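Local structure of DNA topoisomerase 2-associated protein PAT1 (Saccharomyces cerevisiae, 5LMG) at residues Leu135-Ser141 with Lys156-Phe160; Met182-Leu186 with Thr234-Ile238; Tyr239-Phe243 with His292-Ile296; Thr307-Ala311 with Leu345-Leu349. The protein activates mRNA decapping and represses translation, its C-terminal domain binding a short peptide motif of the decapping enzyme Dcp2. The protein carries 2 engineered substitutions. All coordinates share one frame; numbering follows the deposited sequence.

Contact 1 of 4, residues Leu135-Ser141 with Lys156-Phe160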
loop_
_atom_site.group_PDB
_atom_site.type_symbol
_atom_site.label_atom_id
_atom_site.label_comp_id
_atom_site.label_asym_id
_atom_site.label_seq_id
_atom_site.Cartn_x
_atom_site.Cartn_y
_atom_site.Cartn_z
ATOM N N LEU A 135 2.749 8.709 11.508
ATOM C CA LEU A 135 1.498 8.972 10.808
ATOM C C LEU A 135 0.427 8.083 11.437
ATOM O O LEU A 135 0.595 6.861 11.511
ATOM C CB LEU A 135 1.681 8.723 9.298
ATOM C CG LEU A 135 0.693 9.354 8.319
ATOM C CD1 LEU A 135 0.619 10.867 8.466
ATOM C CD2 LEU A 135 1.071 9.008 6.905
ATOM N N GLN A 136 -0.615 8.719 11.999
ATOM C CA GLN A 136 -1.711 8.038 12.693
ATOM C C GLN A 136 -2.369 6.944 11.862
ATOM O O GLN A 136 -2.677 5.884 12.409
ATOM C CB GLN A 136 -2.747 9.043 13.217
ATOM C CG GLN A 136 -3.416 8.616 14.531
ATOM C CD GLN A 136 -2.452 8.276 15.656
ATOM O OE1 GLN A 136 -2.523 7.194 16.247
ATOM N NE2 GLN A 136 -1.532 9.181 15.981
ATOM N N ILE A 137 -2.509 7.168 10.535
ATOM C CA ILE A 137 -3.109 6.209 9.603
ATOM C C ILE A 137 -2.306 4.898 9.500
ATOM O O ILE A 137 -2.901 3.846 9.254
ATOM C CB ILE A 137 -3.416 6.835 8.211
ATOM C CG1 ILE A 137 -4.701 6.222 7.608
ATOM C CG2 ILE A 137 -2.221 6.796 7.239
ATOM C CD1 ILE A 137 -5.975 6.643 8.337
ATOM N N ILE A 138 -0.977 4.966 9.723
ATOM C CA ILE A 138 -0.092 3.799 9.725
ATOM C C ILE A 138 -0.374 2.993 10.990
ATOM O O ILE A 138 -0.563 1.783 10.908
ATOM C CB ILE A 138 1.397 4.235 9.590
ATOM C CG1 ILE A 138 1.676 4.865 8.191
ATOM C CG2 ILE A 138 2.373 3.098 9.947
ATOM C CD1 ILE A 138 1.640 3.916 6.921
ATOM N N ILE A 139 -0.445 3.674 12.147
ATOM C CA ILE A 139 -0.733 3.047 13.444
ATOM C C ILE A 139 -2.127 2.375 13.409
ATOM O O ILE A 139 -2.248 1.232 13.836
ATOM C CB ILE A 139 -0.507 4.052 14.619
ATOM C CG1 ILE A 139 0.999 4.439 14.706
ATOM C CG2 ILE A 139 -0.991 3.484 15.974
ATOM C CD1 ILE A 139 1.286 5.848 15.159
ATOM N N LEU A 140 -3.134 3.034 12.796
ATOM C CA LEU A 140 -4.493 2.506 12.660
ATOM C C LEU A 140 -4.609 1.319 11.720
ATOM O O LEU A 140 -5.465 0.470 11.936
ATOM C CB LEU A 140 -5.485 3.610 12.219
ATOM C CG LEU A 140 -5.812 4.681 13.265
ATOM C CD1 LEU A 140 -6.752 5.733 12.681
ATOM C CD2 LEU A 140 -6.381 4.059 14.558
ATOM N N SER A 141 -3.827 1.306 10.636
ATOM C CA SER A 141 -3.866 0.246 9.626
ATOM C C SER A 141 -2.889 -0.914 9.900
ATOM O O SER A 141 -2.856 -1.872 9.124
ATOM C CB SER A 141 -3.663 0.823 8.225
ATOM O OG SER A 141 -2.404 1.468 8.133
ATOM N N LYS A 156 -11.476 5.666 7.808
ATOM C CA LYS A 156 -10.372 6.630 7.740
ATOM C C LYS A 156 -9.214 6.091 6.885
ATOM O O LYS A 156 -8.651 6.840 6.075
ATOM C CB LYS A 156 -9.876 6.999 9.136
ATOM C CG LYS A 156 -10.807 7.954 9.878
ATOM C CD LYS A 156 -10.293 8.336 11.269
ATOM C CE LYS A 156 -9.091 9.266 11.260
ATOM N NZ LYS A 156 -9.416 10.603 10.693
ATOM N N VAL A 157 -8.914 4.778 7.026
ATOM C CA VAL A 157 -7.859 4.074 6.287
ATOM C C VAL A 157 -8.209 4.067 4.790
ATOM O O VAL A 157 -7.362 4.441 3.979
ATOM C CB VAL A 157 -7.567 2.653 6.867
ATOM C CG1 VAL A 157 -6.584 1.870 5.986
ATOM C CG2 VAL A 157 -7.031 2.740 8.301
ATOM N N ASP A 158 -9.467 3.704 4.437
ATOM C CA ASP A 158 -9.957 3.681 3.051
ATOM C C ASP A 158 -9.900 5.093 2.408
ATOM O O ASP A 158 -9.543 5.206 1.230
ATOM C CB ASP A 158 -11.388 3.108 2.974
ATOM C CG ASP A 158 -11.582 1.700 3.529
ATOM O OD1 ASP A 158 -10.574 0.961 3.667
ATOM O OD2 ASP A 158 -12.742 1.325 3.801
ATOM N N LEU A 159 -10.222 6.153 3.195
ATOM C CA LEU A 159 -10.157 7.548 2.738
ATOM C C LEU A 159 -8.714 7.945 2.394
ATOM O O LEU A 159 -8.477 8.458 1.302
ATOM C CB LEU A 159 -10.760 8.540 3.762
ATOM C CG LEU A 159 -10.773 10.023 3.319
ATOM C CD1 LEU A 159 -11.854 10.287 2.274
ATOM C CD2 LEU A 159 -10.932 10.957 4.513
ATOM N N PHE A 160 -7.766 7.727 3.337
ATOM C CA PHE A 160 -6.347 8.017 3.156
ATOM C C PHE A 160 -5.817 7.282 1.925
ATOM O O PHE A 160 -5.136 7.893 1.106
ATOM C CB PHE A 160 -5.548 7.616 4.402
ATOM C CG PHE A 160 -4.150 8.184 4.436
ATOM C CD1 PHE A 160 -3.123 7.593 3.707
ATOM C CD2 PHE A 160 -3.856 9.306 5.200
ATOM C CE1 PHE A 160 -1.823 8.113 3.747
ATOM C CE2 PHE A 160 -2.559 9.830 5.235
ATOM C CZ PHE A 160 -1.555 9.227 4.507
#

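Contact 2 of 4, residues Met182-Leu186 with Thr234-Ile238. With EDO (1,2-ethanediol), chain L.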
loop_
_atom_site.group_PDB
_atom_site.type_symbol
_atom_site.label_atom_id
_atom_site.label_comp_id
_atom_site.label_asym_id
_atom_site.label_seq_id
_atom_site.Cartn_x
_atom_site.Cartn_y
_atom_site.Cartn_z
ATOM N N MET A 182 14.989 7.720 -5.592
ATOM C CA MET A 182 16.015 7.090 -4.749
ATOM C C MET A 182 16.042 7.785 -3.388
ATOM O O MET A 182 16.032 7.103 -2.362
ATOM C CB MET A 182 17.402 7.084 -5.421
ATOM C CG MET A 182 17.500 6.182 -6.661
ATOM S SD MET A 182 17.040 4.447 -6.389
ATOM C CE MET A 182 15.647 4.320 -7.455
ATOM N N GLY A 183 15.944 9.121 -3.407
ATOM C CA GLY A 183 15.866 9.953 -2.210
ATOM C C GLY A 183 14.716 9.558 -1.291
ATOM O O GLY A 183 14.917 9.415 -0.082
ATOM N N LEU A 184 13.514 9.321 -1.860
ATOM C CA LEU A 184 12.318 8.937 -1.089
ATOM C C LEU A 184 12.440 7.546 -0.474
ATOM O O LEU A 184 12.015 7.343 0.661
ATOM C CB LEU A 184 11.020 9.066 -1.922
ATOM C CG LEU A 184 10.641 10.470 -2.437
ATOM C CD1 LEU A 184 9.423 10.397 -3.331
ATOM C CD2 LEU A 184 10.367 11.441 -1.289
ATOM N N LEU A 185 13.052 6.603 -1.204
ATOM C CA LEU A 185 13.286 5.234 -0.732
ATOM C C LEU A 185 14.229 5.232 0.472
ATOM O O LEU A 185 13.961 4.543 1.464
ATOM C CB LEU A 185 13.881 4.382 -1.862
ATOM C CG LEU A 185 12.875 3.748 -2.814
ATOM C CD1 LEU A 185 13.513 3.490 -4.172
ATOM C CD2 LEU A 185 12.292 2.473 -2.232
ATOM N N LEU A 186 15.314 6.026 0.386
ATOM C CA LEU A 186 16.300 6.185 1.453
ATOM C C LEU A 186 15.662 6.839 2.665
ATOM O O LEU A 186 15.940 6.405 3.779
ATOM C CB LEU A 186 17.527 6.987 0.979
ATOM C CG LEU A 186 18.539 6.230 0.113
ATOM C CD1 LEU A 186 19.586 7.186 -0.460
ATOM C CD2 LEU A 186 19.205 5.101 0.892
ATOM N N THR A 234 22.600 2.416 -8.790
ATOM C CA THR A 234 22.273 2.896 -7.448
ATOM C C THR A 234 20.983 2.162 -6.983
ATOM O O THR A 234 20.888 1.795 -5.809
ATOM C CB THR A 234 22.208 4.443 -7.426
ATOM O OG1 THR A 234 23.524 4.955 -7.601
ATOM C CG2 THR A 234 21.662 5.002 -6.124
ATOM N N TRP A 235 20.039 1.893 -7.928
ATOM C CA TRP A 235 18.789 1.174 -7.644
ATOM C C TRP A 235 19.072 -0.235 -7.111
ATOM O O TRP A 235 18.480 -0.613 -6.098
ATOM C CB TRP A 235 17.803 1.188 -8.845
ATOM C CG TRP A 235 16.575 0.306 -8.722
ATOM C CD1 TRP A 235 16.066 -0.510 -9.693
ATOM C CD2 TRP A 235 15.697 0.166 -7.582
ATOM N NE1 TRP A 235 14.933 -1.152 -9.232
ATOM C CE2 TRP A 235 14.699 -0.775 -7.936
ATOM C CE3 TRP A 235 15.679 0.709 -6.283
ATOM C CZ2 TRP A 235 13.685 -1.167 -7.048
ATOM C CZ3 TRP A 235 14.697 0.285 -5.392
ATOM C CH2 TRP A 235 13.705 -0.625 -5.782
ATOM N N ASN A 236 20.031 -0.971 -7.723
ATOM C CA ASN A 236 20.424 -2.309 -7.259
ATOM C C ASN A 236 20.917 -2.253 -5.795
ATOM O O ASN A 236 20.493 -3.070 -4.968
ATOM C CB ASN A 236 21.482 -2.938 -8.182
ATOM C CG ASN A 236 20.998 -3.191 -9.597
ATOM O OD1 ASN A 236 21.593 -2.718 -10.570
ATOM N ND2 ASN A 236 19.902 -3.928 -9.752
ATOM N N GLU A 237 21.728 -1.222 -5.468
ATOM C CA GLU A 237 22.247 -0.973 -4.121
ATOM C C GLU A 237 21.108 -0.638 -3.117
ATOM O O GLU A 237 21.081 -1.193 -2.015
ATOM C CB GLU A 237 23.319 0.153 -4.131
ATOM C CG GLU A 237 24.558 -0.141 -4.965
ATOM C CD GLU A 237 25.255 -1.459 -4.679
ATOM O OE1 GLU A 237 25.527 -1.749 -3.490
ATOM O OE2 GLU A 237 25.507 -2.216 -5.646
ATOM N N ILE A 238 20.180 0.259 -3.504
ATOM C CA ILE A 238 19.097 0.705 -2.637
ATOM C C ILE A 238 18.059 -0.419 -2.431
ATOM O O ILE A 238 17.606 -0.612 -1.298
ATOM C CB ILE A 238 18.505 2.063 -3.102
ATOM C CG1 ILE A 238 19.605 3.166 -2.941
ATOM C CG2 ILE A 238 17.216 2.411 -2.312
ATOM C CD1 ILE A 238 19.287 4.509 -3.428
HETATM C C1 EDO L . 20.062 -5.936 -6.628
HETATM O O1 EDO L . 20.116 -5.757 -5.229
HETATM C C2 EDO L . 18.650 -6.406 -7.029
HETATM O O2 EDO L . 18.384 -6.066 -8.369
#

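Contact 3 of 4, residues Tyr239-Phe243 with His292-Ile296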
loop_
_atom_site.group_PDB
_atom_site.type_symbol
_atom_site.label_atom_id
_atom_site.label_comp_id
_atom_site.label_asym_id
_atom_site.label_seq_id
_atom_site.Cartn_x
_atom_site.Cartn_y
_atom_site.Cartn_z
ATOM N N TYR A 239 17.747 -1.195 -3.495
ATOM C CA TYR A 239 16.851 -2.360 -3.410
ATOM C C TYR A 239 17.413 -3.333 -2.350
ATOM O O TYR A 239 16.659 -3.811 -1.500
ATOM C CB TYR A 239 16.724 -3.085 -4.778
ATOM C CG TYR A 239 15.968 -4.399 -4.686
ATOM C CD1 TYR A 239 16.625 -5.587 -4.360
ATOM C CD2 TYR A 239 14.587 -4.447 -4.877
ATOM C CE1 TYR A 239 15.928 -6.788 -4.217
ATOM C CE2 TYR A 239 13.879 -5.646 -4.738
ATOM C CZ TYR A 239 14.555 -6.815 -4.418
ATOM O OH TYR A 239 13.876 -8.004 -4.273
ATOM N N ASP A 240 18.740 -3.615 -2.411
ATOM C CA ASP A 240 19.402 -4.514 -1.476
ATOM C C ASP A 240 19.337 -4.023 -0.030
ATOM O O ASP A 240 19.183 -4.854 0.867
ATOM C CB ASP A 240 20.836 -4.832 -1.905
ATOM C CG ASP A 240 21.349 -6.102 -1.260
ATOM O OD1 ASP A 240 20.764 -7.189 -1.531
ATOM O OD2 ASP A 240 22.282 -6.010 -0.429
ATOM N N LYS A 241 19.426 -2.691 0.200
ATOM C CA LYS A 241 19.293 -2.103 1.547
ATOM C C LYS A 241 17.865 -2.344 2.082
ATOM O O LYS A 241 17.695 -2.741 3.242
ATOM C CB LYS A 241 19.631 -0.604 1.547
ATOM C CG LYS A 241 21.124 -0.314 1.391
ATOM C CD LYS A 241 21.395 1.184 1.260
ATOM C CE LYS A 241 22.520 1.492 0.282
ATOM N NZ LYS A 241 23.847 1.035 0.781
ATOM N N LEU A 242 16.848 -2.149 1.219
ATOM C CA LEU A 242 15.443 -2.416 1.532
ATOM C C LEU A 242 15.246 -3.909 1.819
ATOM O O LEU A 242 14.560 -4.261 2.781
ATOM C CB LEU A 242 14.540 -1.998 0.357
ATOM C CG LEU A 242 13.042 -2.225 0.559
ATOM C CD1 LEU A 242 12.465 -1.212 1.545
ATOM C CD2 LEU A 242 12.307 -2.158 -0.760
ATOM N N PHE A 243 15.845 -4.780 0.973
ATOM C CA PHE A 243 15.745 -6.232 1.115
ATOM C C PHE A 243 16.290 -6.697 2.479
ATOM O O PHE A 243 15.654 -7.530 3.126
ATOM C CB PHE A 243 16.444 -6.961 -0.050
ATOM C CG PHE A 243 16.071 -8.420 -0.153
ATOM C CD1 PHE A 243 16.780 -9.391 0.555
ATOM C CD2 PHE A 243 15.012 -8.827 -0.957
ATOM C CE1 PHE A 243 16.418 -10.743 0.477
ATOM C CE2 PHE A 243 14.654 -10.181 -1.040
ATOM C CZ PHE A 243 15.365 -11.127 -0.327
ATOM N N HIS A 292 17.585 -13.141 -4.341
ATOM C CA HIS A 292 16.504 -12.419 -3.647
ATOM C C HIS A 292 15.201 -13.202 -3.808
ATOM O O HIS A 292 14.486 -13.395 -2.834
ATOM C CB HIS A 292 16.302 -11.000 -4.224
ATOM C CG HIS A 292 17.453 -10.081 -3.987
ATOM N ND1 HIS A 292 18.220 -9.606 -5.038
ATOM C CD2 HIS A 292 17.947 -9.592 -2.825
ATOM C CE1 HIS A 292 19.135 -8.827 -4.482
ATOM N NE2 HIS A 292 18.997 -8.777 -3.158
ATOM N N GLN A 293 14.923 -13.677 -5.044
ATOM C CA GLN A 293 13.720 -14.422 -5.391
ATOM C C GLN A 293 13.596 -15.744 -4.622
ATOM O O GLN A 293 12.494 -16.095 -4.190
ATOM C CB GLN A 293 13.616 -14.622 -6.907
ATOM C CG GLN A 293 13.343 -13.322 -7.681
ATOM C CD GLN A 293 13.376 -13.508 -9.185
ATOM O OE1 GLN A 293 13.750 -14.562 -9.702
ATOM N NE2 GLN A 293 12.984 -12.479 -9.932
ATOM N N ARG A 294 14.736 -16.446 -4.438
ATOM C CA ARG A 294 14.863 -17.705 -3.701
ATOM C C ARG A 294 14.405 -17.507 -2.261
ATOM O O ARG A 294 13.630 -18.319 -1.759
ATOM C CB ARG A 294 16.309 -18.206 -3.719
ATOM C CG ARG A 294 16.749 -18.829 -5.051
ATOM C CD ARG A 294 18.222 -19.189 -5.000
ATOM N NE ARG A 294 18.449 -20.510 -4.416
ATOM C CZ ARG A 294 18.808 -20.739 -3.156
ATOM N NH1 ARG A 294 18.986 -19.728 -2.315
ATOM N NH2 ARG A 294 19.011 -21.979 -2.732
ATOM N N ILE A 295 14.882 -16.415 -1.616
ATOM C CA ILE A 295 14.535 -16.046 -0.245
ATOM C C ILE A 295 13.038 -15.698 -0.161
ATOM O O ILE A 295 12.373 -16.197 0.743
ATOM C CB ILE A 295 15.444 -14.902 0.299
ATOM C CG1 ILE A 295 16.912 -15.368 0.476
ATOM C CG2 ILE A 295 14.871 -14.308 1.621
ATOM C CD1 ILE A 295 17.929 -14.286 0.422
ATOM N N ILE A 296 12.519 -14.838 -1.090
ATOM C CA ILE A 296 11.094 -14.429 -1.111
ATOM C C ILE A 296 10.158 -15.659 -1.160
ATOM O O ILE A 296 9.286 -15.768 -0.290
ATOM C CB ILE A 296 10.740 -13.368 -2.198
ATOM C CG1 ILE A 296 11.574 -12.066 -2.013
ATOM C CG2 ILE A 296 9.202 -13.062 -2.199
ATOM C CD1 ILE A 296 11.767 -11.202 -3.327
#

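Contact 4 of 4, residues Thr307-Ala311 with Leu345-Leu349. With EDO (1,2-ethanediol), chain M.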
loop_
_atom_site.group_PDB
_atom_site.type_symbol
_atom_site.label_atom_id
_atom_site.label_comp_id
_atom_site.label_asym_id
_atom_site.label_seq_id
_atom_site.Cartn_x
_atom_site.Cartn_y
_atom_site.Cartn_z
ATOM N N THR A 307 -3.111 -20.333 -0.183
ATOM C CA THR A 307 -3.898 -19.724 -1.262
ATOM C C THR A 307 -4.391 -20.784 -2.254
ATOM O O THR A 307 -5.542 -20.708 -2.683
ATOM C CB THR A 307 -3.127 -18.568 -1.949
ATOM O OG1 THR A 307 -2.814 -17.579 -0.972
ATOM C CG2 THR A 307 -3.932 -17.900 -3.057
ATOM N N ILE A 308 -3.503 -21.733 -2.639
ATOM C CA ILE A 308 -3.814 -22.854 -3.537
ATOM C C ILE A 308 -4.922 -23.723 -2.909
ATOM O O ILE A 308 -5.868 -24.105 -3.610
ATOM C CB ILE A 308 -2.535 -23.662 -3.903
ATOM C CG1 ILE A 308 -1.620 -22.849 -4.870
ATOM C CG2 ILE A 308 -2.871 -25.058 -4.490
ATOM C CD1 ILE A 308 -0.196 -23.403 -4.986
ATOM N N ASN A 309 -4.829 -23.992 -1.588
ATOM C CA ASN A 309 -5.831 -24.798 -0.874
ATOM C C ASN A 309 -7.197 -24.116 -0.894
ATOM O O ASN A 309 -8.201 -24.787 -1.133
ATOM C CB ASN A 309 -5.397 -25.114 0.554
ATOM C CG ASN A 309 -4.216 -26.062 0.677
ATOM O OD1 ASN A 309 -3.982 -26.960 -0.150
ATOM N ND2 ASN A 309 -3.473 -25.915 1.755
ATOM N N GLU A 310 -7.222 -22.776 -0.685
ATOM C CA GLU A 310 -8.452 -21.981 -0.713
ATOM C C GLU A 310 -9.092 -22.011 -2.110
ATOM O O GLU A 310 -10.304 -22.213 -2.219
ATOM C CB GLU A 310 -8.209 -20.540 -0.244
ATOM C CG GLU A 310 -7.824 -20.408 1.221
ATOM C CD GLU A 310 -8.885 -20.728 2.258
ATOM O OE1 GLU A 310 -9.905 -20.002 2.314
ATOM O OE2 GLU A 310 -8.664 -21.669 3.055
ATOM N N ALA A 311 -8.261 -21.886 -3.167
ATOM C CA ALA A 311 -8.693 -21.924 -4.564
ATOM C C ALA A 311 -9.257 -23.306 -4.912
ATOM O O ALA A 311 -10.313 -23.366 -5.539
ATOM C CB ALA A 311 -7.539 -21.570 -5.490
ATOM N N LEU A 345 -8.261 -15.446 -6.686
ATOM C CA LEU A 345 -7.118 -16.091 -6.027
ATOM C C LEU A 345 -6.063 -16.541 -7.047
ATOM O O LEU A 345 -4.885 -16.303 -6.824
ATOM C CB LEU A 345 -7.559 -17.274 -5.123
ATOM C CG LEU A 345 -8.420 -16.925 -3.893
ATOM C CD1 LEU A 345 -8.933 -18.194 -3.187
ATOM C CD2 LEU A 345 -7.678 -15.997 -2.908
ATOM N N TYR A 346 -6.499 -17.127 -8.189
ATOM C CA TYR A 346 -5.626 -17.555 -9.291
ATOM C C TYR A 346 -4.816 -16.366 -9.826
ATOM O O TYR A 346 -3.589 -16.455 -9.925
ATOM C CB TYR A 346 -6.451 -18.129 -10.463
ATOM C CG TYR A 346 -7.061 -19.507 -10.281
ATOM C CD1 TYR A 346 -6.665 -20.338 -9.237
ATOM C CD2 TYR A 346 -8.009 -19.992 -11.177
ATOM C CE1 TYR A 346 -7.199 -21.617 -9.091
ATOM C CE2 TYR A 346 -8.538 -21.274 -11.048
ATOM C CZ TYR A 346 -8.142 -22.078 -9.993
ATOM O OH TYR A 346 -8.691 -23.331 -9.848
ATOM N N GLN A 347 -5.523 -15.252 -10.147
ATOM C CA GLN A 347 -4.969 -14.022 -10.714
ATOM C C GLN A 347 -4.009 -13.305 -9.766
ATOM O O GLN A 347 -2.948 -12.875 -10.222
ATOM C CB GLN A 347 -6.080 -13.073 -11.187
ATOM C CG GLN A 347 -6.841 -13.552 -12.423
ATOM C CD GLN A 347 -8.237 -12.965 -12.517
ATOM O OE1 GLN A 347 -8.554 -11.910 -11.944
ATOM N NE2 GLN A 347 -9.111 -13.649 -13.241
ATOM N N ASP A 348 -4.369 -13.178 -8.466
ATOM C CA ASP A 348 -3.530 -12.505 -7.465
ATOM C C ASP A 348 -2.214 -13.256 -7.259
ATOM O O ASP A 348 -1.150 -12.638 -7.261
ATOM C CB ASP A 348 -4.273 -12.306 -6.131
ATOM C CG ASP A 348 -5.452 -11.343 -6.191
ATOM O OD1 ASP A 348 -5.609 -10.650 -7.232
ATOM O OD2 ASP A 348 -6.223 -11.289 -5.209
ATOM N N LEU A 349 -2.288 -14.588 -7.159
ATOM C CA LEU A 349 -1.112 -15.433 -7.012
ATOM C C LEU A 349 -0.250 -15.415 -8.302
ATOM O O LEU A 349 0.966 -15.269 -8.199
ATOM C CB LEU A 349 -1.511 -16.862 -6.597
ATOM C CG LEU A 349 -0.394 -17.920 -6.488
ATOM C CD1 LEU A 349 0.690 -17.519 -5.476
ATOM C CD2 LEU A 349 -0.977 -19.282 -6.139
HETATM C C1 EDO M . -5.245 -17.982 1.566
HETATM O O1 EDO M . -4.685 -17.242 2.633
HETATM C C2 EDO M . -6.252 -17.135 0.730
HETATM O O2 EDO M . -5.581 -16.288 -0.192
#

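Contact 1 of 4, residues Leu135-Ser141 with Lys156-Phe160
Ile137 set against the face of the Phe160 ring makes this a buried, predominantly apolar helix-helix contact, placed where the short helix 136-141 meets the early part of the long helix 151-174. The two segments run at 128° to each other with their axes 10.1 Å apart, and Ile137 faces Val157 at the nearest point of the backbones. A CH-pi contact carries the centre: CG2 of Ile137 stands 3.4 Å from the centroid of the Phe160 ring and only 3° off its normal. The other branch of Ile137 runs past the base of that side chain, CG1 lying 3.6 Å from Phe160 CB, and its CD1 ends against the backbone at Lys156 O, 3.5 Å away. Phe160 has CG anti to its backbone N (chi1 -166°), which directs the ring toward Leu135, whose CD2 lies 3.6 Å from Phe160 CZ. With an alanine at Phe160, CG2 of Ile137 and CD2 of Leu135 would probably face a gap. Farther along, Val157 packs its CG1 on Ser141 CB (3.8 Å), while Ser141 OG bonds both to Ser200 OG and to Ile137 O, which also accepts the backbone N of Ser141. Neighbouring helices pack on this pair too: Ile202 of helix 201-216 touches Ser141, Val157 and Phe160, and Ile106 of helix 103-114 touches Phe160.

Contact 2 of 4, residues Met182-Leu186 with Thr234-Ile238
Met182 and Ile238 each bury more surface here than any other residue of their segments: the CD1 methyl of Ile238 lies 3.7 Å from Met182 SD and also touches Met182 CB. The same methyl reaches Leu186 CG at 4.0 Å, so one branch of the isoleucine fills the groove between residues four apart on the facing helix. Its other branch, CG2, rests on Leu185 CB at 3.9 Å. Beside this, the Met182 chain bends at chi2 (-56°), which carries its end across Trp235 at about a right angle and sets CE 3.8 Å from Trp235 CE3. The sulfur itself is 5.2 Å from the centroid of the six-membered ring and 67° off its normal, an oblique Met-aromatic contact. Leu185 approaches the indole as well, with CD1 3.6 Å from Trp235 CZ3. These side chains join helices 178-191 and 234-246, which run nearly parallel, 12° between the segments at an axis distance of 11.0 Å; in this predominantly helical fold, from a family of the TPR clan, the two are not consecutive in the sequence. Helix 201-216, one of those between them, packs on the interface: its Ala214 touches both Met182 and Trp235, and its Leu210 touches Leu185. Phe178, a turn before Met182, further covers Thr234 and Trp235. On Asn236, an ethanediol molecule probably from the crystallisation liquor bridges O and ND2, and it is also bonded to Ser287 O.

Contact 3 of 4, residues Tyr239-Phe243 with His292-Ile296
Tyr239-Phe243 and His292-Ile296 are helical segments running in nearly the same direction, 24° apart, with axes 12.7 Å from each other and Phe243 nearest His292. That wide spacing is bridged by rings. His292 meets two aromatic side chains in different ways: the edge of Tyr239 points at one face of the imidazole, CE1 of Tyr239 coming 3.6 Å from His292 CG with the planes at 81°, while the imidazole turns its own edge to Phe243. In this second edge-to-face pair Phe243, its CG anti to the backbone N (chi1 -165°), presents a ring face to His292, whose CD2 sits over the ring centre, 3.5 Å from Phe243 CG. The rotation of the imidazole is fixed further by its nitrogens. NE2 donates to Asp240 OD1 at 2.9 Å in a nearly straight bond that lies in the ring plane, and ND1 is paired with the backbone N of Lys289; the two bonds are consistent with a neutral, NE2-protonated imidazole. Phe243 CZ meets Ile295 CG2 at 3.8 Å, and at the ring edge CE2 meets Ile296 CG1 at 3.7 Å. The hydroxyl of Tyr239, hydrogen-bonded to Leu284 O, ties this ring to helix 275-286. Outside the pair of segments, the bound Dcp2 peptide offers an acidic side chain to Arg294; the aromatic cluster with its His-carboxylate bond thus joins helix 234-246 to a helix that contributes to the peptide-binding surface.

Contact 4 of 4, residues Thr307-Ala311 with Leu345-Leu349
Leu345 pushes its CD1 methyl against the facing helix, 3.8 Å from both Ala311 N and Glu310 CB, and has more surface buried by the contact than any other residue. Its partner helix runs almost antiparallel, 158° between the segments and 10.1 Å between axes. The CA atoms of Ala311 and Leu345 are 6.2 Å apart, a close approach consistent with the small alanine side chain, whose CB is 4.3 Å from Leu345 CB and 3.6 Å from CE1 of the Tyr346 ring. One turn earlier, Thr307 sends CG2, anti to its backbone N, toward the other helix, where the methyl lies 4.2 Å from Leu345 CD2. Its OG1 turns to Glu303 O within its own helix, and an ethanediol O2, probably from the crystallisation liquor, donates to the same oxygen. Replacing Leu345 by an alanine would probably open a gap beside Ala311 and Glu310 and deprive the Thr307 methyl of part of its cover. Leu349 extends the seam by setting CD2 3.8 Å from Ile308 CG1, and Trp278 of helix 275-286 covers both Thr307 and Leu349. With mostly aliphatic groups and one aromatic ring carbon touching, helices 290-322 and 329-355 are joined by shape and apolar packing, while the threonine hydroxyl bonds to Glu303 O of its own helix rather than across the interface.

Overall arrangement
The four contacts follow one another along the chain in series, each closing before the next opens, and they join helices both near and distant in sequence within a predominantly helical domain. Contact 1 lies closest to the centre of the chain, about 10 Å from it, and its centre is about 26 to 28 Å from those of the others. Contacts 2 and 3 adjoin on helix 234-246, their centres about 13 Å apart, so this helix links helix 178-191 to helix 290-322. The latter continues into contact 4, centred about 23 Å from contact 3, where it pairs with helix 329-355. Helix 290-322 therefore connects the aromatic cluster, near the Dcp2 peptide, with the antiparallel C-terminal helix pair.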